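Local coordinates for protein ppBat (Bacteroides thetaiotaomicron VPI-5482, PDB 3CNE) that binds flavins such as riboflavin, FMN and FAD as a homodimer, may store them, and appears to lack protease and chaperone activity, at residues A[4-9]-A[33-38]; A[68-73]-A[105-110]; A[95-100]-A[115-120]; A[124-129]-A[152-157]. All blocks are in the same frame, centred on the assembly; numbering follows the deposited sequence.

Interaction 1 of 4, residues A[4-9]-A[33-38]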
loop_
_atom_site.group_PDB
_atom_site.type_symbol
_atom_site.label_atom_id
_atom_site.label_comp_id
_atom_site.label_asym_id
_atom_site.label_seq_id
_atom_site.Cartn_x
_atom_site.Cartn_y
_atom_site.Cartn_z
ATOM N N LYS A 4 -5.438 19.532 7.509
ATOM C CA LYS A 4 -6.297 18.396 7.193
ATOM C C LYS A 4 -6.206 18.068 5.695
ATOM O O LYS A 4 -6.196 18.969 4.877
ATOM C CB LYS A 4 -7.729 18.686 7.620
ATOM C CG LYS A 4 -7.826 19.128 9.076
ATOM C CD LYS A 4 -9.242 19.034 9.617
ATOM C CE LYS A 4 -9.330 19.648 11.021
ATOM N NZ LYS A 4 -10.691 19.427 11.616
ATOM N N VAL A 5 -6.117 16.777 5.370
ATOM C CA VAL A 5 -5.934 16.315 3.988
ATOM C C VAL A 5 -7.182 15.574 3.547
ATOM O O VAL A 5 -7.655 14.670 4.245
ATOM C CB VAL A 5 -4.712 15.324 3.855
ATOM C CG1 VAL A 5 -4.453 14.975 2.414
ATOM C CG2 VAL A 5 -3.453 15.912 4.490
ATOM N N ALA A 6 -7.732 15.952 2.401
ATOM C CA ALA A 6 -8.746 15.122 1.782
ATOM C C ALA A 6 -8.043 14.208 0.799
ATOM O O ALA A 6 -7.396 14.663 -0.154
ATOM C CB ALA A 6 -9.818 15.973 1.083
ATOM N N VAL A 7 -8.156 12.902 1.050
ATOM C CA VAL A 7 -7.607 11.896 0.171
ATOM C C VAL A 7 -8.702 11.336 -0.750
ATOM O O VAL A 7 -9.733 10.851 -0.280
ATOM C CB VAL A 7 -6.960 10.759 0.989
ATOM C CG1 VAL A 7 -6.318 9.731 0.068
ATOM C CG2 VAL A 7 -5.900 11.351 1.946
ATOM N N LEU A 8 -8.449 11.373 -2.060
ATOM C CA LEU A 8 -9.399 10.825 -3.026
ATOM C C LEU A 8 -8.904 9.500 -3.546
ATOM O O LEU A 8 -7.808 9.430 -4.127
ATOM C CB LEU A 8 -9.605 11.792 -4.185
ATOM C CG LEU A 8 -9.906 13.262 -3.879
ATOM C CD1 LEU A 8 -10.108 14.022 -5.195
ATOM C CD2 LEU A 8 -11.131 13.423 -2.991
ATOM N N ALA A 9 -9.707 8.460 -3.317
ATOM C CA ALA A 9 -9.398 7.107 -3.765
ATOM C C ALA A 9 -10.339 6.695 -4.898
ATOM O O ALA A 9 -11.564 6.681 -4.722
ATOM C CB ALA A 9 -9.476 6.116 -2.585
ATOM N N LYS A 33 -8.914 12.368 5.749
ATOM C CA LYS A 33 -10.176 11.656 5.560
ATOM C C LYS A 33 -10.168 11.158 4.133
ATOM O O LYS A 33 -9.776 11.894 3.237
ATOM C CB LYS A 33 -11.349 12.605 5.779
ATOM C CG LYS A 33 -12.715 11.968 5.603
ATOM C CD LYS A 33 -13.821 12.896 6.083
ATOM C CE LYS A 33 -15.172 12.273 5.772
ATOM N NZ LYS A 33 -16.345 13.104 6.263
ATOM N N VAL A 34 -10.564 9.899 3.931
ATOM C CA VAL A 34 -10.456 9.248 2.635
ATOM C C VAL A 34 -11.849 9.163 1.995
ATOM O O VAL A 34 -12.776 8.584 2.589
ATOM C CB VAL A 34 -9.786 7.819 2.729
ATOM C CG1 VAL A 34 -9.551 7.254 1.328
ATOM C CG2 VAL A 34 -8.446 7.858 3.510
ATOM N N PHE A 35 -11.953 9.704 0.777
ATOM C CA PHE A 35 -13.200 9.795 0.009
ATOM C C PHE A 35 -13.124 8.921 -1.206
ATOM O O PHE A 35 -12.200 9.055 -2.027
ATOM C CB PHE A 35 -13.495 11.252 -0.465
ATOM C CG PHE A 35 -13.706 12.239 0.643
ATOM C CD1 PHE A 35 -15.003 12.591 1.044
ATOM C CD2 PHE A 35 -12.618 12.849 1.270
ATOM C CE1 PHE A 35 -15.210 13.519 2.079
ATOM C CE2 PHE A 35 -12.801 13.774 2.289
ATOM C CZ PHE A 35 -14.121 14.134 2.692
ATOM N N ALA A 36 -14.103 8.029 -1.345
ATOM C CA ALA A 36 -14.209 7.216 -2.547
ATOM C C ALA A 36 -14.697 8.028 -3.733
ATOM O O ALA A 36 -15.709 8.705 -3.646
ATOM C CB ALA A 36 -15.139 6.008 -2.314
ATOM N N VAL A 37 -13.980 7.951 -4.851
ATOM C CA VAL A 37 -14.493 8.484 -6.094
ATOM C C VAL A 37 -15.368 7.384 -6.695
ATOM O O VAL A 37 -14.991 6.708 -7.666
ATOM C CB VAL A 37 -13.388 8.865 -7.070
ATOM C CG1 VAL A 37 -13.999 9.484 -8.334
ATOM C CG2 VAL A 37 -12.454 9.898 -6.392
ATOM N N SER A 38 -16.547 7.245 -6.104
ATOM C CA SER A 38 -17.409 6.126 -6.397
ATOM C C SER A 38 -18.790 6.456 -5.847
ATOM O O SER A 38 -18.985 7.516 -5.241
ATOM C CB SER A 38 -16.844 4.821 -5.783
ATOM O OG SER A 38 -17.569 3.705 -6.280
#
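Phe35 and Leu8 form the apolar centre of this strand pair, with Ala6 beside them on the same face of the sheet. The Phe35 ring, its CG anti to the carbonyl carbon (chi1 -63°), swings back along the strand, bringing CE2 to 3.9 Å from Ala6 CB. Leu8 crosses Phe35 obliquely: its CD2 lies 4.1 Å from Phe35 CB, while Leu8 CB meets CG2 of Val37. Helix 88-102 covers this face, Phe100 lying on Ala6 and Leu93 on Leu8. Val7, Ala9 and Val34 occupy the other face. There Val34 holds its two methyl branches apart, CG2 against Val7 CB and CG1 at 4.1 Å from Ala9 CB, and helix 15-27 packs on Val7 and Val34 through Leu18, Phe25 and Leu22.

The two strands are the parallel pair of a beta-alpha-beta unit, linked through helix 15-27 in the alpha/beta sandwich of the DJ-1/PfpI family. Their backbones alternate as donor and acceptor in five hydrogen bonds. Phe35 N to Val7 O is short and straight (2.7 Å, 174°), running almost along the carbonyl axis. In the last, Val37 N reaches Ala9 O at 2.7 Å from above the carbonyl plane, where Val37 centres an inverse gamma turn. At the opposite end Lys33 N bonds Val5 O at 3.0 Å, and the extended Lys33 side chain leads outward to a long, weak ion pair with Asp55.

Interaction 2 of 4, residues A[68-73]-A[105-110]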
loop_
_atom_site.group_PDB
_atom_site.type_symbol
_atom_site.label_atom_id
_atom_site.label_comp_id
_atom_site.label_asym_id
_atom_site.label_seq_id
_atom_site.Cartn_x
_atom_site.Cartn_y
_atom_site.Cartn_z
ATOM N N ASP A 68 -6.955 21.438 3.919
ATOM C CA ASP A 68 -5.799 22.247 3.522
ATOM C C ASP A 68 -5.120 21.695 2.262
ATOM O O ASP A 68 -4.323 22.366 1.618
ATOM C CB ASP A 68 -4.809 22.270 4.678
ATOM C CG ASP A 68 -5.402 22.904 5.920
ATOM O OD1 ASP A 68 -5.484 24.141 5.959
ATOM O OD2 ASP A 68 -5.826 22.180 6.833
ATOM N N ALA A 69 -5.427 20.432 1.956
ATOM C CA ALA A 69 -4.694 19.666 0.957
ATOM C C ALA A 69 -5.618 18.631 0.352
ATOM O O ALA A 69 -6.529 18.154 1.015
ATOM C CB ALA A 69 -3.472 18.970 1.575
ATOM N N LEU A 70 -5.364 18.317 -0.916
ATOM C CA LEU A 70 -6.002 17.213 -1.609
ATOM C C LEU A 70 -4.913 16.262 -2.080
ATOM O O LEU A 70 -3.903 16.699 -2.653
ATOM C CB LEU A 70 -6.803 17.729 -2.790
ATOM C CG LEU A 70 -7.684 16.784 -3.625
ATOM C CD1 LEU A 70 -8.754 17.575 -4.348
ATOM C CD2 LEU A 70 -6.834 16.075 -4.680
ATOM N N VAL A 71 -5.115 14.968 -1.820
ATOM C CA VAL A 71 -4.312 13.907 -2.434
ATOM C C VAL A 71 -5.163 13.180 -3.482
ATOM O O VAL A 71 -6.287 12.769 -3.197
ATOM C CB VAL A 71 -3.794 12.859 -1.404
ATOM C CG1 VAL A 71 -3.201 11.682 -2.092
ATOM C CG2 VAL A 71 -2.742 13.491 -0.461
ATOM N N PHE A 72 -4.645 13.062 -4.701
ATOM C CA PHE A 72 -5.310 12.236 -5.706
ATOM C C PHE A 72 -4.546 10.926 -5.829
ATOM O O PHE A 72 -3.411 10.888 -6.329
ATOM C CB PHE A 72 -5.399 12.894 -7.085
ATOM C CG PHE A 72 -6.141 12.032 -8.081
ATOM C CD1 PHE A 72 -7.539 12.018 -8.098
ATOM C CD2 PHE A 72 -5.454 11.177 -8.933
ATOM C CE1 PHE A 72 -8.262 11.164 -8.997
ATOM C CE2 PHE A 72 -6.148 10.360 -9.839
ATOM C CZ PHE A 72 -7.555 10.353 -9.858
ATOM N N SER A 73 -5.180 9.860 -5.370
ATOM C CA SER A 73 -4.532 8.558 -5.336
ATOM C C SER A 73 -5.043 7.735 -6.528
ATOM O O SER A 73 -6.200 7.313 -6.580
ATOM C CB SER A 73 -4.796 7.877 -3.989
ATOM O OG SER A 73 -3.780 6.933 -3.683
ATOM N N LYS A 105 -5.269 25.423 -2.351
ATOM C CA LYS A 105 -4.923 24.299 -1.472
ATOM C C LYS A 105 -3.749 23.522 -2.030
ATOM O O LYS A 105 -3.458 23.599 -3.215
ATOM C CB LYS A 105 -6.126 23.395 -1.236
ATOM C CG LYS A 105 -7.416 24.142 -0.876
ATOM C CD LYS A 105 -7.378 24.612 0.564
ATOM C CE LYS A 105 -8.695 25.205 1.011
ATOM N NZ LYS A 105 -8.559 25.513 2.463
HETATM N N MSE A 106 -3.050 22.790 -1.168
HETATM C CA MSE A 106 -1.957 21.957 -1.614
HETATM C C MSE A 106 -2.498 20.744 -2.409
HETATM O O MSE A 106 -3.375 20.026 -1.926
HETATM C CB MSE A 106 -1.158 21.518 -0.397
HETATM C CG MSE A 106 -0.018 20.591 -0.677
HETATM SE SE MSE A 106 0.911 20.218 1.024
HETATM C CE MSE A 106 -0.406 20.953 2.283
HETATM N N MSE A 107 -1.987 20.566 -3.634
HETATM C CA MSE A 107 -2.454 19.533 -4.570
HETATM C C MSE A 107 -1.367 18.481 -4.713
HETATM O O MSE A 107 -0.258 18.777 -5.162
HETATM C CB MSE A 107 -2.789 20.109 -5.947
HETATM C CG MSE A 107 -3.631 21.350 -5.960
HETATM SE SE MSE A 107 -5.313 21.106 -5.044
HETATM C CE MSE A 107 -6.236 19.953 -6.338
ATOM N N ILE A 108 -1.707 17.259 -4.326
ATOM C CA ILE A 108 -0.763 16.154 -4.221
ATOM C C ILE A 108 -1.300 14.953 -5.027
ATOM O O ILE A 108 -2.472 14.587 -4.923
ATOM C CB ILE A 108 -0.558 15.694 -2.751
ATOM C CG1 ILE A 108 0.028 16.818 -1.880
ATOM C CG2 ILE A 108 0.344 14.430 -2.696
ATOM C CD1 ILE A 108 -0.465 16.793 -0.436
ATOM N N GLY A 109 -0.447 14.349 -5.845
ATOM C CA GLY A 109 -0.883 13.191 -6.593
ATOM C C GLY A 109 0.267 12.570 -7.343
ATOM O O GLY A 109 1.369 13.133 -7.391
ATOM N N HIS A 110 0.003 11.387 -7.881
ATOM C CA HIS A 110 0.998 10.624 -8.595
ATOM C C HIS A 110 0.353 9.921 -9.785
ATOM O O HIS A 110 -0.880 9.910 -9.918
ATOM C CB HIS A 110 1.679 9.610 -7.659
ATOM C CG HIS A 110 0.788 8.486 -7.223
ATOM N ND1 HIS A 110 -0.068 8.587 -6.147
ATOM C CD2 HIS A 110 0.634 7.232 -7.709
ATOM C CE1 HIS A 110 -0.710 7.441 -5.989
ATOM N NE2 HIS A 110 -0.304 6.605 -6.923
#
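Asp68 opens the pairing with its backbone: its O takes the N-H of Met106 at 3.1 Å, in the carbonyl plane and on a lone pair, and CB of Lys105 rests on that same oxygen. The charged ends of Asp68 and Lys105 do not pair with each other. Asp68 OD2 accepts from Lys4 N, and Lys105 NZ reaches Phe67 O and Asp65. Ala69 comes next, its CB 3.7 Å from the CE methyl of Met106, a selenomethionine; both side chains lie under helix 167-174. Leu70 turns to the other face, toward Phe100 of helix 88-102. Met107, also selenomethionine and bent at chi2 and chi3, curls across so that its CE stands 4.0 Å from Leu70 CD1. Both polar backbone atoms of Leu70 face strand 106-110, N giving to Met106 O at 2.8 Å and O accepting from Ile108 N. At Val71 the CG2 branch, beside the backbone N, lies obliquely against CB and CG2 of Ile108, 3.9 Å from CB. Phe72 N donates to Ile108 O at 2.7 Å, the last hydrogen bond of the ladder. Beyond it the pairing loosens, and Phe72 O finds no polar partner, although Gly109 CA approaches it at 3.4 Å. Ser73 OG sits at the edge of the His110 ring, 3.9 Å from CE1. These central parallel strands of a beta-alpha-beta unit thus run out just before Cys74 and Cys111, the zinc ligands. With both ring nitrogens of His110 bonded, to Tyr21 and Glu160, the imidazole's rotation is fixed, and Glu160 would probably stabilise its protonated form.

Interaction 3 of 4, residues A[95-100]-A[115-120]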
loop_
_atom_site.group_PDB
_atom_site.type_symbol
_atom_site.label_atom_id
_atom_site.label_comp_id
_atom_site.label_asym_id
_atom_site.label_seq_id
_atom_site.Cartn_x
_atom_site.Cartn_y
_atom_site.Cartn_z
ATOM N N GLU A 95 -15.137 18.861 -10.324
ATOM C CA GLU A 95 -15.611 19.963 -9.512
ATOM C C GLU A 95 -14.721 20.162 -8.280
ATOM O O GLU A 95 -14.244 21.270 -7.999
ATOM C CB GLU A 95 -17.051 19.699 -9.054
ATOM C CG GLU A 95 -17.723 20.965 -8.544
ATOM C CD GLU A 95 -19.070 20.732 -7.875
ATOM O OE1 GLU A 95 -19.933 20.028 -8.474
ATOM O OE2 GLU A 95 -19.256 21.295 -6.752
ATOM N N VAL A 96 -14.504 19.077 -7.557
ATOM C CA VAL A 96 -13.736 19.116 -6.313
ATOM C C VAL A 96 -12.285 19.499 -6.547
ATOM O O VAL A 96 -11.704 20.240 -5.764
ATOM C CB VAL A 96 -13.845 17.778 -5.541
ATOM C CG1 VAL A 96 -12.743 17.665 -4.503
ATOM C CG2 VAL A 96 -15.253 17.646 -4.881
ATOM N N ILE A 97 -11.697 19.008 -7.629
ATOM C CA ILE A 97 -10.285 19.322 -7.914
ATOM C C ILE A 97 -10.149 20.797 -8.301
ATOM O O ILE A 97 -9.210 21.485 -7.866
ATOM C CB ILE A 97 -9.720 18.442 -9.006
ATOM C CG1 ILE A 97 -9.498 17.011 -8.475
ATOM C CG2 ILE A 97 -8.435 19.016 -9.567
ATOM C CD1 ILE A 97 -9.214 16.040 -9.604
ATOM N N LYS A 98 -11.083 21.265 -9.126
ATOM C CA LYS A 98 -11.101 22.686 -9.520
ATOM C C LYS A 98 -11.210 23.578 -8.295
ATOM O O LYS A 98 -10.448 24.522 -8.157
ATOM C CB LYS A 98 -12.224 22.981 -10.517
ATOM C CG LYS A 98 -12.044 24.318 -11.275
ATOM C CD LYS A 98 -13.276 24.616 -12.145
ATOM C CE LYS A 98 -13.210 26.028 -12.801
ATOM N NZ LYS A 98 -12.904 25.966 -14.260
ATOM N N THR A 99 -12.154 23.275 -7.412
ATOM C CA THR A 99 -12.389 24.082 -6.230
ATOM C C THR A 99 -11.171 24.131 -5.301
ATOM O O THR A 99 -10.750 25.205 -4.907
ATOM C CB THR A 99 -13.610 23.592 -5.482
ATOM O OG1 THR A 99 -14.739 23.666 -6.354
ATOM C CG2 THR A 99 -13.863 24.425 -4.240
ATOM N N PHE A 100 -10.596 22.973 -4.973
ATOM C CA PHE A 100 -9.358 22.945 -4.195
ATOM C C PHE A 100 -8.246 23.812 -4.810
ATOM O O PHE A 100 -7.580 24.550 -4.101
ATOM C CB PHE A 100 -8.870 21.499 -4.032
ATOM C CG PHE A 100 -9.395 20.810 -2.794
ATOM C CD1 PHE A 100 -10.684 20.294 -2.757
ATOM C CD2 PHE A 100 -8.587 20.681 -1.657
ATOM C CE1 PHE A 100 -11.160 19.633 -1.605
ATOM C CE2 PHE A 100 -9.045 20.013 -0.518
ATOM C CZ PHE A 100 -10.328 19.508 -0.481
HETATM N N MSE A 115 -2.624 14.657 -14.550
HETATM C CA MSE A 115 -3.527 14.786 -15.696
HETATM C C MSE A 115 -4.930 15.149 -15.229
HETATM O O MSE A 115 -5.582 16.010 -15.818
HETATM C CB MSE A 115 -3.542 13.511 -16.515
HETATM C CG MSE A 115 -4.345 13.619 -17.807
HETATM SE SE MSE A 115 -4.625 11.851 -18.592
HETATM C CE MSE A 115 -5.818 10.978 -17.288
HETATM N N MSE A 116 -5.378 14.506 -14.152
HETATM C CA MSE A 116 -6.671 14.848 -13.551
HETATM C C MSE A 116 -6.686 16.339 -13.162
HETATM O O MSE A 116 -7.669 17.047 -13.390
HETATM C CB MSE A 116 -6.962 13.942 -12.352
HETATM C CG MSE A 116 -7.081 12.461 -12.738
HETATM SE SE MSE A 116 -8.669 12.165 -13.874
HETATM C CE MSE A 116 -9.980 12.337 -12.509
ATOM N N PHE A 117 -5.587 16.796 -12.563
ATOM C CA PHE A 117 -5.410 18.203 -12.240
ATOM C C PHE A 117 -5.470 19.060 -13.509
ATOM O O PHE A 117 -6.214 20.041 -13.548
ATOM C CB PHE A 117 -4.083 18.441 -11.473
ATOM C CG PHE A 117 -4.014 17.784 -10.103
ATOM C CD1 PHE A 117 -5.165 17.399 -9.421
ATOM C CD2 PHE A 117 -2.774 17.595 -9.478
ATOM C CE1 PHE A 117 -5.080 16.810 -8.119
ATOM C CE2 PHE A 117 -2.681 17.016 -8.195
ATOM C CZ PHE A 117 -3.841 16.617 -7.523
ATOM N N ASP A 118 -4.715 18.669 -14.542
ATOM C CA ASP A 118 -4.630 19.420 -15.786
ATOM C C ASP A 118 -5.995 19.653 -16.410
ATOM O O ASP A 118 -6.283 20.764 -16.866
ATOM C CB ASP A 118 -3.701 18.736 -16.806
ATOM C CG ASP A 118 -3.705 19.447 -18.197
ATOM O OD1 ASP A 118 -4.702 20.094 -18.567
ATOM O OD2 ASP A 118 -2.730 19.362 -18.955
ATOM N N PHE A 119 -6.827 18.610 -16.410
ATOM C CA PHE A 119 -8.165 18.659 -17.003
ATOM C C PHE A 119 -8.968 19.838 -16.481
ATOM O O PHE A 119 -9.814 20.389 -17.193
ATOM C CB PHE A 119 -8.942 17.356 -16.719
ATOM C CG PHE A 119 -8.485 16.160 -17.524
ATOM C CD1 PHE A 119 -7.629 16.298 -18.600
ATOM C CD2 PHE A 119 -8.986 14.891 -17.228
ATOM C CE1 PHE A 119 -7.239 15.192 -19.350
ATOM C CE2 PHE A 119 -8.611 13.782 -17.957
ATOM C CZ PHE A 119 -7.740 13.926 -19.028
ATOM N N THR A 120 -8.722 20.209 -15.228
ATOM C CA THR A 120 -9.452 21.306 -14.607
ATOM C C THR A 120 -8.782 22.652 -14.905
ATOM O O THR A 120 -9.334 23.692 -14.584
ATOM C CB THR A 120 -9.585 21.135 -13.066
ATOM O OG1 THR A 120 -8.321 21.384 -12.461
ATOM C CG2 THR A 120 -10.056 19.707 -12.702
#
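Ile97 makes the tight part of this helix-helix contact. It leans from helix 88-102 toward the end of helix 113-119 and crosses Met116, Phe117 and Thr120 at about right angles. Its CG2 branch, anti to the backbone N, does most of the touching: Thr120 CG2 lies 3.6 Å away, and CD1 of the Phe117 ring comes to 3.7 Å. The longer arm of Ile97 ends with CD1 over CB of Met116, a selenomethionine, at 4.1 Å. Below these side chains lies the central sheet, where Met107 touches both Ile97 and Phe117 and Leu70 also meets the Phe117 ring. Both helices therefore cover the same face of the DJ-1/PfpI alpha/beta sandwich, and strand 106-110 falls between them in the chain. Met116 also packs on Phe72, two residues before the zinc ligand Cys74.

The solvent side is looser. Lys98 offers only the root of its side chain, CB standing 4.1 Å from Thr120 CB, and the rest is exposed. Thr120 sits at this border and turns its polar atom back on its own chain: with OG1 in the crowded position between backbone N and carbonyl carbon (chi1 73°), it bonds Phe117 O at 2.7 Å, in the carbonyl plane. The same chi1 sets CG2 against Ile97. Phe117 O accepts from Thr120 N as well, at 3.0 Å, so one carbonyl is gripped twice. An alanine in place of Thr120 would remove OG1 and CG2, and would probably weaken both the hold on Phe117 O and the packing against Ile97. Thr120 OG1 has a further, weak bond from Ile122 N.

Interaction 4 of 4, residues A[124-129]-A[152-157]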
loop_
_atom_site.group_PDB
_atom_site.type_symbol
_atom_site.label_atom_id
_atom_site.label_comp_id
_atom_site.label_asym_id
_atom_site.label_seq_id
_atom_site.Cartn_x
_atom_site.Cartn_y
_atom_site.Cartn_z
ATOM N N LYS A 124 -2.114 25.478 -14.856
ATOM C CA LYS A 124 -1.559 26.468 -15.801
ATOM C C LYS A 124 -0.140 26.864 -15.392
ATOM O O LYS A 124 0.050 27.340 -14.285
ATOM C CB LYS A 124 -2.401 27.756 -15.867
ATOM C CG LYS A 124 -3.922 27.590 -15.885
ATOM C CD LYS A 124 -4.507 27.645 -17.312
ATOM C CE LYS A 124 -5.998 27.363 -17.320
ATOM N NZ LYS A 124 -6.470 26.986 -18.707
ATOM N N GLY A 125 0.829 26.630 -16.275
ATOM C CA GLY A 125 2.218 27.082 -16.088
ATOM C C GLY A 125 3.054 26.411 -15.005
ATOM O O GLY A 125 4.165 26.862 -14.713
ATOM N N LYS A 126 2.545 25.330 -14.413
ATOM C CA LYS A 126 3.284 24.644 -13.350
ATOM C C LYS A 126 3.896 23.377 -13.879
ATOM O O LYS A 126 3.292 22.682 -14.710
ATOM C CB LYS A 126 2.376 24.287 -12.164
ATOM C CG LYS A 126 1.639 25.463 -11.531
ATOM C CD LYS A 126 2.588 26.371 -10.746
ATOM C CE LYS A 126 1.951 27.723 -10.535
ATOM N NZ LYS A 126 2.886 28.676 -9.911
ATOM N N LYS A 127 5.094 23.072 -13.386
ATOM C CA LYS A 127 5.746 21.814 -13.691
ATOM C C LYS A 127 5.075 20.687 -12.930
ATOM O O LYS A 127 4.779 20.820 -11.735
ATOM C CB LYS A 127 7.231 21.876 -13.361
ATOM C CG LYS A 127 8.047 22.570 -14.461
ATOM C CD LYS A 127 9.465 22.875 -13.988
ATOM C CE LYS A 127 9.461 23.970 -12.925
ATOM N NZ LYS A 127 10.767 24.040 -12.168
ATOM N N VAL A 128 4.814 19.598 -13.632
ATOM C CA VAL A 128 4.228 18.406 -13.022
ATOM C C VAL A 128 4.958 17.168 -13.472
ATOM O O VAL A 128 5.461 17.102 -14.601
ATOM C CB VAL A 128 2.719 18.211 -13.359
ATOM C CG1 VAL A 128 1.858 19.293 -12.720
ATOM C CG2 VAL A 128 2.476 18.108 -14.891
ATOM N N ALA A 129 5.007 16.187 -12.580
ATOM C CA ALA A 129 5.468 14.859 -12.917
ATOM C C ALA A 129 4.219 14.010 -13.122
ATOM O O ALA A 129 3.204 14.171 -12.425
ATOM C CB ALA A 129 6.325 14.291 -11.826
ATOM N N GLY A 152 4.934 25.332 -6.827
ATOM C CA GLY A 152 3.856 26.104 -6.230
ATOM C C GLY A 152 3.147 25.215 -5.243
ATOM O O GLY A 152 3.778 24.673 -4.346
ATOM N N ASN A 153 1.841 25.049 -5.424
ATOM C CA ASN A 153 1.047 24.188 -4.548
ATOM C C ASN A 153 0.983 22.728 -5.003
ATOM O O ASN A 153 0.321 21.918 -4.361
ATOM C CB ASN A 153 -0.360 24.748 -4.380
ATOM C CG ASN A 153 -0.356 26.164 -3.871
ATOM O OD1 ASN A 153 0.419 26.523 -2.967
ATOM N ND2 ASN A 153 -1.219 26.992 -4.452
ATOM N N PHE A 154 1.703 22.395 -6.083
ATOM C CA PHE A 154 1.631 21.071 -6.684
ATOM C C PHE A 154 2.798 20.170 -6.312
ATOM O O PHE A 154 3.947 20.507 -6.545
ATOM C CB PHE A 154 1.500 21.160 -8.216
ATOM C CG PHE A 154 0.224 21.781 -8.661
ATOM C CD1 PHE A 154 -0.913 20.997 -8.870
ATOM C CD2 PHE A 154 0.135 23.156 -8.846
ATOM C CE1 PHE A 154 -2.124 21.581 -9.248
ATOM C CE2 PHE A 154 -1.077 23.746 -9.251
ATOM C CZ PHE A 154 -2.196 22.961 -9.444
ATOM N N PHE A 155 2.461 19.007 -5.767
ATOM C CA PHE A 155 3.431 17.998 -5.356
ATOM C C PHE A 155 3.024 16.735 -6.113
ATOM O O PHE A 155 2.092 16.049 -5.717
ATOM C CB PHE A 155 3.337 17.764 -3.837
ATOM C CG PHE A 155 3.735 18.960 -3.001
ATOM C CD1 PHE A 155 4.855 18.893 -2.162
ATOM C CD2 PHE A 155 3.002 20.143 -3.038
ATOM C CE1 PHE A 155 5.252 20.002 -1.391
ATOM C CE2 PHE A 155 3.393 21.258 -2.267
ATOM C CZ PHE A 155 4.521 21.174 -1.446
ATOM N N THR A 156 3.700 16.445 -7.223
ATOM C CA THR A 156 3.297 15.320 -8.050
ATOM C C THR A 156 4.469 14.381 -8.283
ATOM O O THR A 156 5.625 14.809 -8.377
ATOM C CB THR A 156 2.678 15.772 -9.396
ATOM O OG1 THR A 156 3.648 16.497 -10.172
ATOM C CG2 THR A 156 1.484 16.667 -9.154
ATOM N N ALA A 157 4.158 13.090 -8.333
ATOM C CA ALA A 157 5.160 12.064 -8.589
ATOM C C ALA A 157 4.758 11.297 -9.845
ATOM O O ALA A 157 3.570 11.123 -10.122
ATOM C CB ALA A 157 5.272 11.139 -7.400
HETATM O O HOH W 1 3.928 19.353 -9.435
#
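Ala129 and Thr156 carry the polar heart of this contact. The two strands run in a roughly parallel direction, their axes 33° apart, yet belong to different sheets: strand 127-129 pairs with 142-144, and 154-157 belongs to the central sheet. A side chain makes the direct polar link. Thr156 holds OG1 in the crowded position between its backbone N and carbonyl carbon (chi1 62°), which points the hydroxyl across at Ala129, and Ala129 N donates to it at 2.8 Å with an N-H...O angle of 160°. Ala129 CB lies beside the backbone of Thr156, 3.6 Å from its O, and Val128 CB lies 3.7 Å from OG1. The hydroxyl also bonds a water 3.0 Å away, which in turn hydrogen-bonds to Lys127 O at 2.9 Å. A valine in place of Thr156 would lack OG1, and would probably lose both the direct bond to Ala129 N and the water link.

Lys126 and Phe154 close the other end. Bent at chi2, the lysine crosses the phenylalanine at about a right angle, its CG 3.8 Å from ring atom CD2. Ile122, Thr123 and Met107 also pack on that ring. At the Lys126 end the contact is thus apolar, made by the aliphatic part of the lysine, whereas the one direct hydrogen bond between the two segments falls to a buried hydroxyl that accepts from a backbone N-H and also bonds a bridging water.

Interactions 1, 2 and 4 share the central sheet, whose neighbouring strands run 31-36, 4-9, 69-73, 106-110, 154-157. Interactions 1 and 2 are each the parallel pair of a beta-alpha-beta unit, their centres 10 Å apart, joined where Leu8 N meets Val71 O at 2.8 Å. Interaction 4 lies, centre to centre, about 11 Å from interaction 2, with Phe155 N on Met107 O, and about 20 Å from interaction 1. Interaction 3 alternates with interaction 2 along the chain and lays helices 88-102 and 113-119 over the sheet; Phe117 touches Ile108 and Phe154. Together they join neighbouring parts of one DJ-1/PfpI domain, with the zinc ligands Cys74 and Cys111 just beyond the strand ends of interaction 2.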